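Local coordinates for putative xylanase (Bacteroides fragilis, PDB 2P1G), which is of unproven function but may hydrolyse glycosidic bonds, possibly in the degradation of xylan, at residues L14-V17 / D18-Y21; I96-A99 / V100-L104; L105-V108 / T109-Y112. One frame throughout, in Å; residues are numbered along the deposited sequence.

Contact 1: residues L14-V17 / D18-Y21; sequences LGFV and DTPY
Phe16 and Thr19 close a type II beta turn, and hydrogen bonding to a single carbonyl dominates their meeting. Phe16 O accepts the backbone amide of Thr19, with N and O 2.9 Å apart and an N-H...O angle of 160°, the bond that usually closes such a turn. Thr19 OG1 donates to Phe16 O as well, also across 2.9 Å. Both donors approach from the same face of the carbonyl, the hydroxyl standing above its plane and the amide tilted from it. The torsion of Thr19 sets this up: with chi1 at -62° OG1 sits beside its own backbone N, which puts both donors within bonding distance of Phe16 O.

Van der Waals contact is slighter: Thr19 OG1 lies 4.0 Å from Phe16 CD1, oblique to the ring, the two side chains running in the same direction, while the ring packs edge-to-face on Phe46. At the corner, Asp18 takes the positive phi (84°) expected at this place in a type II turn.

A preceding type I turn, Leu14 to Val17, overlaps this one, and backbone bonds from Asp18 and Thr19 to Val214 tie the loop to strand 213-216. Two bonds on one oxygen imply a turn fixed both by its backbone and by its threonine.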
ATOM      1  N   LEU A  14      -4.053   7.820 -12.699  1.00 15.39           N
ATOM      2  CA  LEU A  14      -5.323   8.087 -13.361  1.00 15.63           C
ATOM      3  C   LEU A  14      -5.489   7.275 -14.634  1.00 16.11           C
ATOM      4  O   LEU A  14      -6.611   6.986 -15.043  1.00 16.41           O
ATOM      5  CB  LEU A  14      -5.523   9.583 -13.600  1.00 15.51           C
ATOM      6  CG  LEU A  14      -5.941  10.398 -12.373  1.00 14.53           C
ATOM      7  CD1 LEU A  14      -5.802  11.891 -12.669  1.00 16.11           C
ATOM      8  CD2 LEU A  14      -7.376  10.052 -11.906  1.00 15.26           C
ATOM      9  N   GLY A  15      -4.370   6.885 -15.238  1.00 16.63           N
ATOM     10  CA  GLY A  15      -4.394   6.026 -16.422  1.00 17.23           C
ATOM     11  C   GLY A  15      -4.967   4.641 -16.162  1.00 17.67           C
ATOM     12  O   GLY A  15      -5.299   3.897 -17.100  1.00 18.34           O
ATOM     13  N   PHE A  16      -5.115   4.294 -14.883  1.00 16.78           N
ATOM     14  CA  PHE A  16      -5.645   2.993 -14.502  1.00 16.22           C
ATOM     15  C   PHE A  16      -7.143   3.018 -14.236  1.00 16.23           C
ATOM     16  O   PHE A  16      -7.725   1.981 -13.914  1.00 16.67           O
ATOM     17  CB  PHE A  16      -4.956   2.493 -13.233  1.00 15.63           C
ATOM     18  CG  PHE A  16      -3.601   1.928 -13.472  1.00 15.10           C
ATOM     19  CD1 PHE A  16      -3.433   0.562 -13.682  1.00 15.31           C
ATOM     20  CD2 PHE A  16      -2.484   2.752 -13.459  1.00 14.52           C
ATOM     21  CE1 PHE A  16      -2.169   0.027 -13.906  1.00 14.04           C
ATOM     22  CE2 PHE A  16      -1.193   2.208 -13.678  1.00 15.39           C
ATOM     23  CZ  PHE A  16      -1.049   0.860 -13.884  1.00 13.20           C
ATOM     24  N   VAL A  17      -7.767   4.183 -14.342  1.00 16.32           N
ATOM     25  CA  VAL A  17      -9.192   4.264 -13.982  1.00 17.07           C
ATOM     26  C   VAL A  17      -9.993   3.244 -14.815  1.00 17.38           C
ATOM     27  O   VAL A  17      -9.832   3.164 -16.033  1.00 17.22           O
ATOM     28  CB  VAL A  17      -9.733   5.722 -14.065  1.00 17.29           C
ATOM     29  CG1 VAL A  17     -11.275   5.780 -14.017  1.00 18.25           C
ATOM     30  CG2 VAL A  17      -9.158   6.558 -12.921  1.00 17.49           C
ATOM     31  N   ASP A  18     -10.829   2.464 -14.127  1.00 18.46           N
ATOM     32  CA  ASP A  18     -11.689   1.440 -14.727  1.00 19.77           C
ATOM     33  C   ASP A  18     -11.007   0.095 -14.953  1.00 19.31           C
ATOM     34  O   ASP A  18     -11.660  -0.857 -15.366  1.00 20.54           O
ATOM     35  CB  ASP A  18     -12.350   1.926 -16.025  1.00 20.48           C
ATOM     36  CG  ASP A  18     -13.365   3.015 -15.785  1.00 23.88           C
ATOM     37  OD1 ASP A  18     -14.029   3.004 -14.719  1.00 26.71           O
ATOM     38  OD2 ASP A  18     -13.491   3.879 -16.672  1.00 26.88           O
ATOM     39  N   THR A  19      -9.709   0.005 -14.675  1.00 19.27           N
ATOM     40  CA  THR A  19      -9.005  -1.293 -14.698  1.00 18.49           C
ATOM     41  C   THR A  19      -9.642  -2.207 -13.657  1.00 18.42           C
ATOM     42  O   THR A  19      -9.849  -1.791 -12.516  1.00 17.99           O
ATOM     43  CB  THR A  19      -7.495  -1.131 -14.387  1.00 18.67           C
ATOM     44  OG1 THR A  19      -6.886  -0.318 -15.388  1.00 19.13           O
ATOM     45  CG2 THR A  19      -6.775  -2.495 -14.341  1.00 16.94           C
ATOM     46  N   PRO A  20     -10.010  -3.438 -14.054  1.00 17.99           N
ATOM     47  CA  PRO A  20     -10.680  -4.352 -13.137  1.00 18.36           C
ATOM     48  C   PRO A  20      -9.842  -4.676 -11.913  1.00 17.98           C
ATOM     49  O   PRO A  20      -8.627  -4.779 -12.014  1.00 17.71           O
ATOM     50  CB  PRO A  20     -10.867  -5.626 -13.974  1.00 19.32           C
ATOM     51  CG  PRO A  20     -10.799  -5.167 -15.396  1.00 19.30           C
ATOM     52  CD  PRO A  20      -9.863  -4.004 -15.411  1.00 18.48           C
ATOM     53  N   TYR A  21     -10.510  -4.828 -10.776  1.00 18.26           N
ATOM     54  CA  TYR A  21      -9.899  -5.346  -9.567  1.00 18.50           C
ATOM     55  C   TYR A  21      -9.860  -6.867  -9.607  1.00 18.72           C
ATOM     56  O   TYR A  21     -10.829  -7.513 -10.021  1.00 17.58           O
ATOM     57  CB  TYR A  21     -10.705  -4.894  -8.363  1.00 19.05           C
ATOM     58  CG  TYR A  21     -10.119  -5.298  -7.039  1.00 20.43           C
ATOM     59  CD1 TYR A  21      -9.443  -4.373  -6.261  1.00 19.76           C
ATOM     60  CD2 TYR A  21     -10.256  -6.604  -6.547  1.00 21.75           C
ATOM     61  CE1 TYR A  21      -8.912  -4.722  -5.067  1.00 19.96           C
ATOM     62  CE2 TYR A  21      -9.710  -6.964  -5.321  1.00 21.93           C
ATOM     63  CZ  TYR A  21      -9.049  -6.005  -4.594  1.00 20.63           C
ATOM     64  OH  TYR A  21      -8.497  -6.310  -3.372  1.00 23.54           O
TER

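Contact 2: residues I96-A99 / V100-L104; sequences INNA and VRQGL
The guanidinium of Arg101 has the amide of Asn97 over one face, ND2 standing 3.9 Å above the plane and over its centre. The two planes are almost perpendicular, 87° apart, so the amide stands upright on the guanidinium. A bend at chi2 (-91°) turns the arginine chain back along the helix to meet Asn97; Asn97 OD1 lies 3.2 Å from Arg101 NE, but at too poor an angle for a hydrogen bond. One residue further on, the amides of Asn98 and Gln102 are steeply inclined to each other, and Gln102 NE2 gives Asn98 OD1 a weak bond of 3.2 Å. Asn98 OD1 also accepts from Asp79 N.

On another side of the helix Ile96 CG2 and Val100 CG2 touch at 3.9 Å, their side chains pointing the same way. The chain ends its helix in a Schellman motif: Gly103 adopts positive phi, its N bonds to Val100 O at 2.9 Å, and Leu104 N reaches back to Ala99 O at 3.0 Å. Ile96 faces strand 231-238, packing on Leu237, while beyond the helix end Leu104 packs on Ile75 of helix 65-76; from that helix Arg74 O accepts from Asn98 ND2 and Arg74 NE donates to Gln102 OE1.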
ATOM      1  N   ILE A  96       6.055   0.116   3.268  1.00  7.85           N
ATOM      2  CA  ILE A  96       6.377   1.543   3.485  1.00  9.32           C
ATOM      3  C   ILE A  96       7.831   1.709   3.983  1.00  9.57           C
ATOM      4  O   ILE A  96       8.578   2.532   3.457  1.00  9.81           O
ATOM      5  CB  ILE A  96       5.389   2.209   4.469  1.00  8.96           C
ATOM      6  CG1 ILE A  96       4.005   2.307   3.849  1.00  9.12           C
ATOM      7  CG2 ILE A  96       5.904   3.597   4.875  1.00  9.37           C
ATOM      8  CD1 ILE A  96       2.896   2.629   4.844  1.00  8.51           C
ATOM      9  N   ASN A  97       8.238   0.917   4.973  1.00 10.69           N
ATOM     10  CA  ASN A  97       9.612   0.999   5.498  1.00 12.03           C
ATOM     11  C   ASN A  97      10.643   0.776   4.383  1.00 11.08           C
ATOM     12  O   ASN A  97      11.660   1.457   4.328  1.00 10.00           O
ATOM     13  CB  ASN A  97       9.826  -0.046   6.595  1.00 13.19           C
ATOM     14  CG  ASN A  97      11.187   0.058   7.234  1.00 17.94           C
ATOM     15  OD1 ASN A  97      11.541   1.093   7.824  1.00 24.19           O
ATOM     16  ND2 ASN A  97      11.979  -1.003   7.102  1.00 21.65           N
ATOM     17  N   ASN A  98      10.362  -0.188   3.502  1.00 10.34           N
ATOM     18  CA  ASN A  98      11.271  -0.529   2.407  1.00 10.85           C
ATOM     19  C   ASN A  98      11.476   0.672   1.496  1.00 11.18           C
ATOM     20  O   ASN A  98      12.605   1.002   1.114  1.00 10.73           O
ATOM     21  CB  ASN A  98      10.728  -1.725   1.604  1.00 10.34           C
ATOM     22  CG  ASN A  98      11.613  -2.080   0.394  1.00 11.17           C
ATOM     23  OD1 ASN A  98      12.746  -2.525   0.567  1.00 13.68           O
ATOM     24  ND2 ASN A  98      11.079  -1.911  -0.816  1.00 11.28           N
ATOM     25  N   ALA A  99      10.374   1.337   1.172  1.00 10.70           N
ATOM     26  CA  ALA A  99      10.394   2.410   0.198  1.00 10.87           C
ATOM     27  C   ALA A  99      10.995   3.657   0.842  1.00 10.73           C
ATOM     28  O   ALA A  99      11.748   4.367   0.190  1.00 11.51           O
ATOM     29  CB  ALA A  99       8.977   2.687  -0.303  1.00  9.82           C
ATOM     30  N   VAL A 100      10.686   3.897   2.122  1.00  9.70           N
ATOM     31  CA  VAL A 100      11.218   5.071   2.817  1.00 10.79           C
ATOM     32  C   VAL A 100      12.729   4.950   3.003  1.00 11.41           C
ATOM     33  O   VAL A 100      13.465   5.912   2.740  1.00 11.29           O
ATOM     34  CB  VAL A 100      10.522   5.335   4.166  1.00 11.23           C
ATOM     35  CG1 VAL A 100      11.250   6.490   4.916  1.00 13.48           C
ATOM     36  CG2 VAL A 100       9.075   5.694   3.956  1.00 11.54           C
ATOM     37  N   ARG A 101      13.191   3.772   3.423  1.00 11.59           N
ATOM     38  CA  ARG A 101      14.635   3.528   3.640  1.00 13.15           C
ATOM     39  C   ARG A 101      15.454   3.651   2.356  1.00 12.44           C
ATOM     40  O   ARG A 101      16.641   3.975   2.409  1.00 12.70           O
ATOM     41  CB  ARG A 101      14.873   2.153   4.256  1.00 13.63           C
ATOM     42  CG  ARG A 101      14.269   1.963   5.644  1.00 19.94           C
ATOM     43  CD  ARG A 101      15.206   2.330   6.753  1.00 30.53           C
ATOM     44  NE  ARG A 101      14.645   1.940   8.051  1.00 38.04           N
ATOM     45  CZ  ARG A 101      15.024   0.876   8.762  1.00 41.79           C
ATOM     46  NH1 ARG A 101      15.994   0.072   8.322  1.00 43.78           N
ATOM     47  NH2 ARG A 101      14.442   0.625   9.930  1.00 42.87           N
ATOM     48  N   GLN A 102      14.841   3.373   1.208  1.00 11.80           N
ATOM     49  CA  GLN A 102      15.511   3.576  -0.078  1.00 11.67           C
ATOM     50  C   GLN A 102      15.388   5.001  -0.614  1.00 12.49           C
ATOM     51  O   GLN A 102      15.936   5.305  -1.664  1.00 13.20           O
ATOM     52  CB  GLN A 102      14.984   2.614  -1.155  1.00 11.55           C
ATOM     53  CG  GLN A 102      15.349   1.130  -0.974  1.00 11.78           C
ATOM     54  CD  GLN A 102      14.826   0.277  -2.115  1.00 11.45           C
ATOM     55  OE1 GLN A 102      15.097   0.535  -3.295  1.00 12.21           O
ATOM     56  NE2 GLN A 102      14.051  -0.739  -1.774  1.00 14.28           N
ATOM     57  N   GLY A 103      14.651   5.872   0.066  1.00 12.44           N
ATOM     58  CA  GLY A 103      14.509   7.238  -0.412  1.00 12.99           C
ATOM     59  C   GLY A 103      13.533   7.362  -1.567  1.00 13.55           C
ATOM     60  O   GLY A 103      13.489   8.390  -2.245  1.00 14.83           O
ATOM     61  N   LEU A 104      12.734   6.330  -1.790  1.00 12.31           N
ATOM     62  CA  LEU A 104      11.724   6.391  -2.851  1.00 11.81           C
ATOM     63  C   LEU A 104      10.492   7.163  -2.422  1.00 11.50           C
ATOM     64  O   LEU A 104       9.876   7.837  -3.257  1.00 12.32           O
ATOM     65  CB  LEU A 104      11.298   5.004  -3.263  1.00 11.63           C
ATOM     66  CG  LEU A 104      12.472   4.239  -3.844  1.00 13.94           C
ATOM     67  CD1 LEU A 104      12.007   2.843  -4.137  1.00 14.58           C
ATOM     68  CD2 LEU A 104      12.937   4.983  -5.109  1.00 14.97           C
TER

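Contact 3: residues L105-V108 / T109-Y112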
ATOM      1  N   LEU A 105      10.158   7.054  -1.133  1.00 10.61           N
ATOM      2  CA  LEU A 105       9.044   7.786  -0.540  1.00 10.56           C
ATOM      3  C   LEU A 105       9.518   8.557   0.674  1.00 10.47           C
ATOM      4  O   LEU A 105      10.399   8.091   1.391  1.00 11.15           O
ATOM      5  CB  LEU A 105       7.923   6.824  -0.117  1.00  9.84           C
ATOM      6  CG  LEU A 105       7.186   6.057  -1.228  1.00 11.55           C
ATOM      7  CD1 LEU A 105       6.186   5.059  -0.653  1.00 13.63           C
ATOM      8  CD2 LEU A 105       6.508   6.984  -2.228  1.00 10.93           C
ATOM      9  N   GLU A 106       8.934   9.731   0.902  1.00 10.86           N
ATOM     10  CA  GLU A 106       9.094  10.417   2.170  1.00 12.24           C
ATOM     11  C   GLU A 106       7.845  10.228   3.022  1.00 11.97           C
ATOM     12  O   GLU A 106       6.729  10.212   2.495  1.00 10.42           O
ATOM     13  CB  GLU A 106       9.390  11.892   1.992  1.00 14.50           C
ATOM     14  CG  GLU A 106       8.556  12.610   1.011  1.00 20.22           C
ATOM     15  CD  GLU A 106       8.921  14.099   0.934  1.00 28.02           C
ATOM     16  OE1 GLU A 106      10.129  14.424   0.791  1.00 33.03           O
ATOM     17  OE2 GLU A 106       7.997  14.928   1.023  1.00 29.45           O
ATOM     18  N   ASP A 107       8.064  10.065   4.322  1.00 10.75           N
ATOM     19  CA  ASP A 107       6.975   9.839   5.284  1.00 10.82           C
ATOM     20  C   ASP A 107       6.493  11.213   5.746  1.00 10.31           C
ATOM     21  O   ASP A 107       7.058  11.839   6.676  1.00 11.58           O
ATOM     22  CB  ASP A 107       7.474   8.949   6.438  1.00 10.84           C
ATOM     23  CG  ASP A 107       6.375   8.527   7.373  1.00 11.93           C
ATOM     24  OD1 ASP A 107       5.345   9.232   7.413  1.00 13.59           O
ATOM     25  OD2 ASP A 107       6.516   7.457   8.053  1.00 13.18           O
ATOM     26  N   VAL A 108       5.440  11.684   5.087  1.00  9.39           N
ATOM     27  CA  VAL A 108       4.901  13.022   5.333  1.00  9.29           C
ATOM     28  C   VAL A 108       4.233  13.092   6.717  1.00  9.02           C
ATOM     29  O   VAL A 108       4.467  14.024   7.487  1.00  8.99           O
ATOM     30  CB  VAL A 108       3.883  13.426   4.243  1.00  9.56           C
ATOM     31  CG1 VAL A 108       3.299  14.791   4.577  1.00  9.58           C
ATOM     32  CG2 VAL A 108       4.564  13.454   2.841  1.00 12.34           C
ATOM     33  N   THR A 109       3.421  12.103   7.052  1.00  8.99           N
ATOM     34  CA  THR A 109       2.850  12.082   8.409  1.00  9.15           C
ATOM     35  C   THR A 109       3.930  12.086   9.516  1.00 10.42           C
ATOM     36  O   THR A 109       3.708  12.621  10.593  1.00 10.76           O
ATOM     37  CB  THR A 109       1.799  10.962   8.620  1.00  9.88           C
ATOM     38  OG1 THR A 109       1.995   9.894   7.675  1.00  9.62           O
ATOM     39  CG2 THR A 109       0.395  11.516   8.440  1.00  9.38           C
ATOM     40  N   ALA A 110       5.090  11.486   9.256  1.00 10.36           N
ATOM     41  CA  ALA A 110       6.202  11.545  10.219  1.00 11.40           C
ATOM     42  C   ALA A 110       6.700  12.967  10.436  1.00 11.92           C
ATOM     43  O   ALA A 110       7.137  13.308  11.540  1.00 13.04           O
ATOM     44  CB  ALA A 110       7.349  10.656   9.777  1.00 11.39           C
ATOM     45  N   ALA A 111       6.619  13.786   9.394  1.00 12.23           N
ATOM     46  CA  ALA A 111       7.088  15.175   9.453  1.00 13.48           C
ATOM     47  C   ALA A 111       6.078  16.111  10.126  1.00 13.38           C
ATOM     48  O   ALA A 111       6.460  17.133  10.711  1.00 14.13           O
ATOM     49  CB  ALA A 111       7.408  15.668   8.059  1.00 13.60           C
ATOM     50  N   TYR A 112       4.800  15.773  10.043  1.00 13.19           N
ATOM     51  CA  TYR A 112       3.735  16.698  10.448  1.00 12.78           C
ATOM     52  C   TYR A 112       2.939  16.300  11.687  1.00 13.25           C
ATOM     53  O   TYR A 112       2.524  17.153  12.479  1.00 13.10           O
ATOM     54  CB  TYR A 112       2.754  16.898   9.296  1.00 12.83           C
ATOM     55  CG  TYR A 112       3.233  17.837   8.230  1.00 13.89           C
ATOM     56  CD1 TYR A 112       2.871  19.202   8.246  1.00 15.37           C
ATOM     57  CD2 TYR A 112       4.040  17.383   7.210  1.00 13.82           C
ATOM     58  CE1 TYR A 112       3.313  20.077   7.241  1.00 15.89           C
ATOM     59  CE2 TYR A 112       4.477  18.246   6.207  1.00 15.25           C
ATOM     60  CZ  TYR A 112       4.110  19.582   6.231  1.00 14.07           C
ATOM     61  OH  TYR A 112       4.566  20.397   5.227  1.00 15.96           O
TER
HETATM   62  O   HOH W   1       3.368   7.839   8.585  1.00 11.71           O
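Between Asp107 and Ala110 the backbone passes from strand 106-107 into the short helix 108-112, with Asp107 as the N-cap. Its carboxylate makes the capping bond: OD1 accepts from Ala110 N at 2.9 Å, the donor lying well above the carboxylate plane. With CG anti to the backbone N (chi1 -173°), the acid reaches forward over the first turn, and Asp107 CG rests 3.4 Å from Ala110 CB. The other oxygen, Asp107 OD2, forms a salt bridge with Arg235 NH2, which, together with the amide at the helix start, would be expected to favour the charged form of the acid.

Water 1 joins this cap to Thr109, donating to Asp107 OD1 at 2.7 Å and lying 2.6 Å from Thr109 OG1. The same hydroxyl is hydrogen-bonded to Val236 N, so the threonine connects the first turn to strand 231-238. Inside the turn, Val108 O accepts from Ala111 N at 2.9 Å, with a weaker bond from Tyr112 N. Val108 and Tyr112 extend side by side, and the tyrosine ring is also stacked with Trp171. Val108 O meets that tyrosine ring in its plane, at the edge, while Val108 CG1 packs 3.8 Å from Tyr112 CD2.

The three contacts follow in series along the chain. Contact 1, in the loop between helices 10-14 and 43-54, is remote from the others: its centre is about 25 Å from that of contact 2 and about 27 Å from that of contact 3. Contacts 2 and 3 adjoin, with centres about 11 Å apart, and touch where Ala99 CB packs 3.7 Å from Leu105 CD1. Between them they carry the chain from helix 92-101 through strand 106-107 into helix 108-112, and both lean on strand 231-238. Contact 1 meets strands 201-208 and 213-216 of the same antiparallel sheet, so local turns and caps attach distant chain regions to one common scaffold.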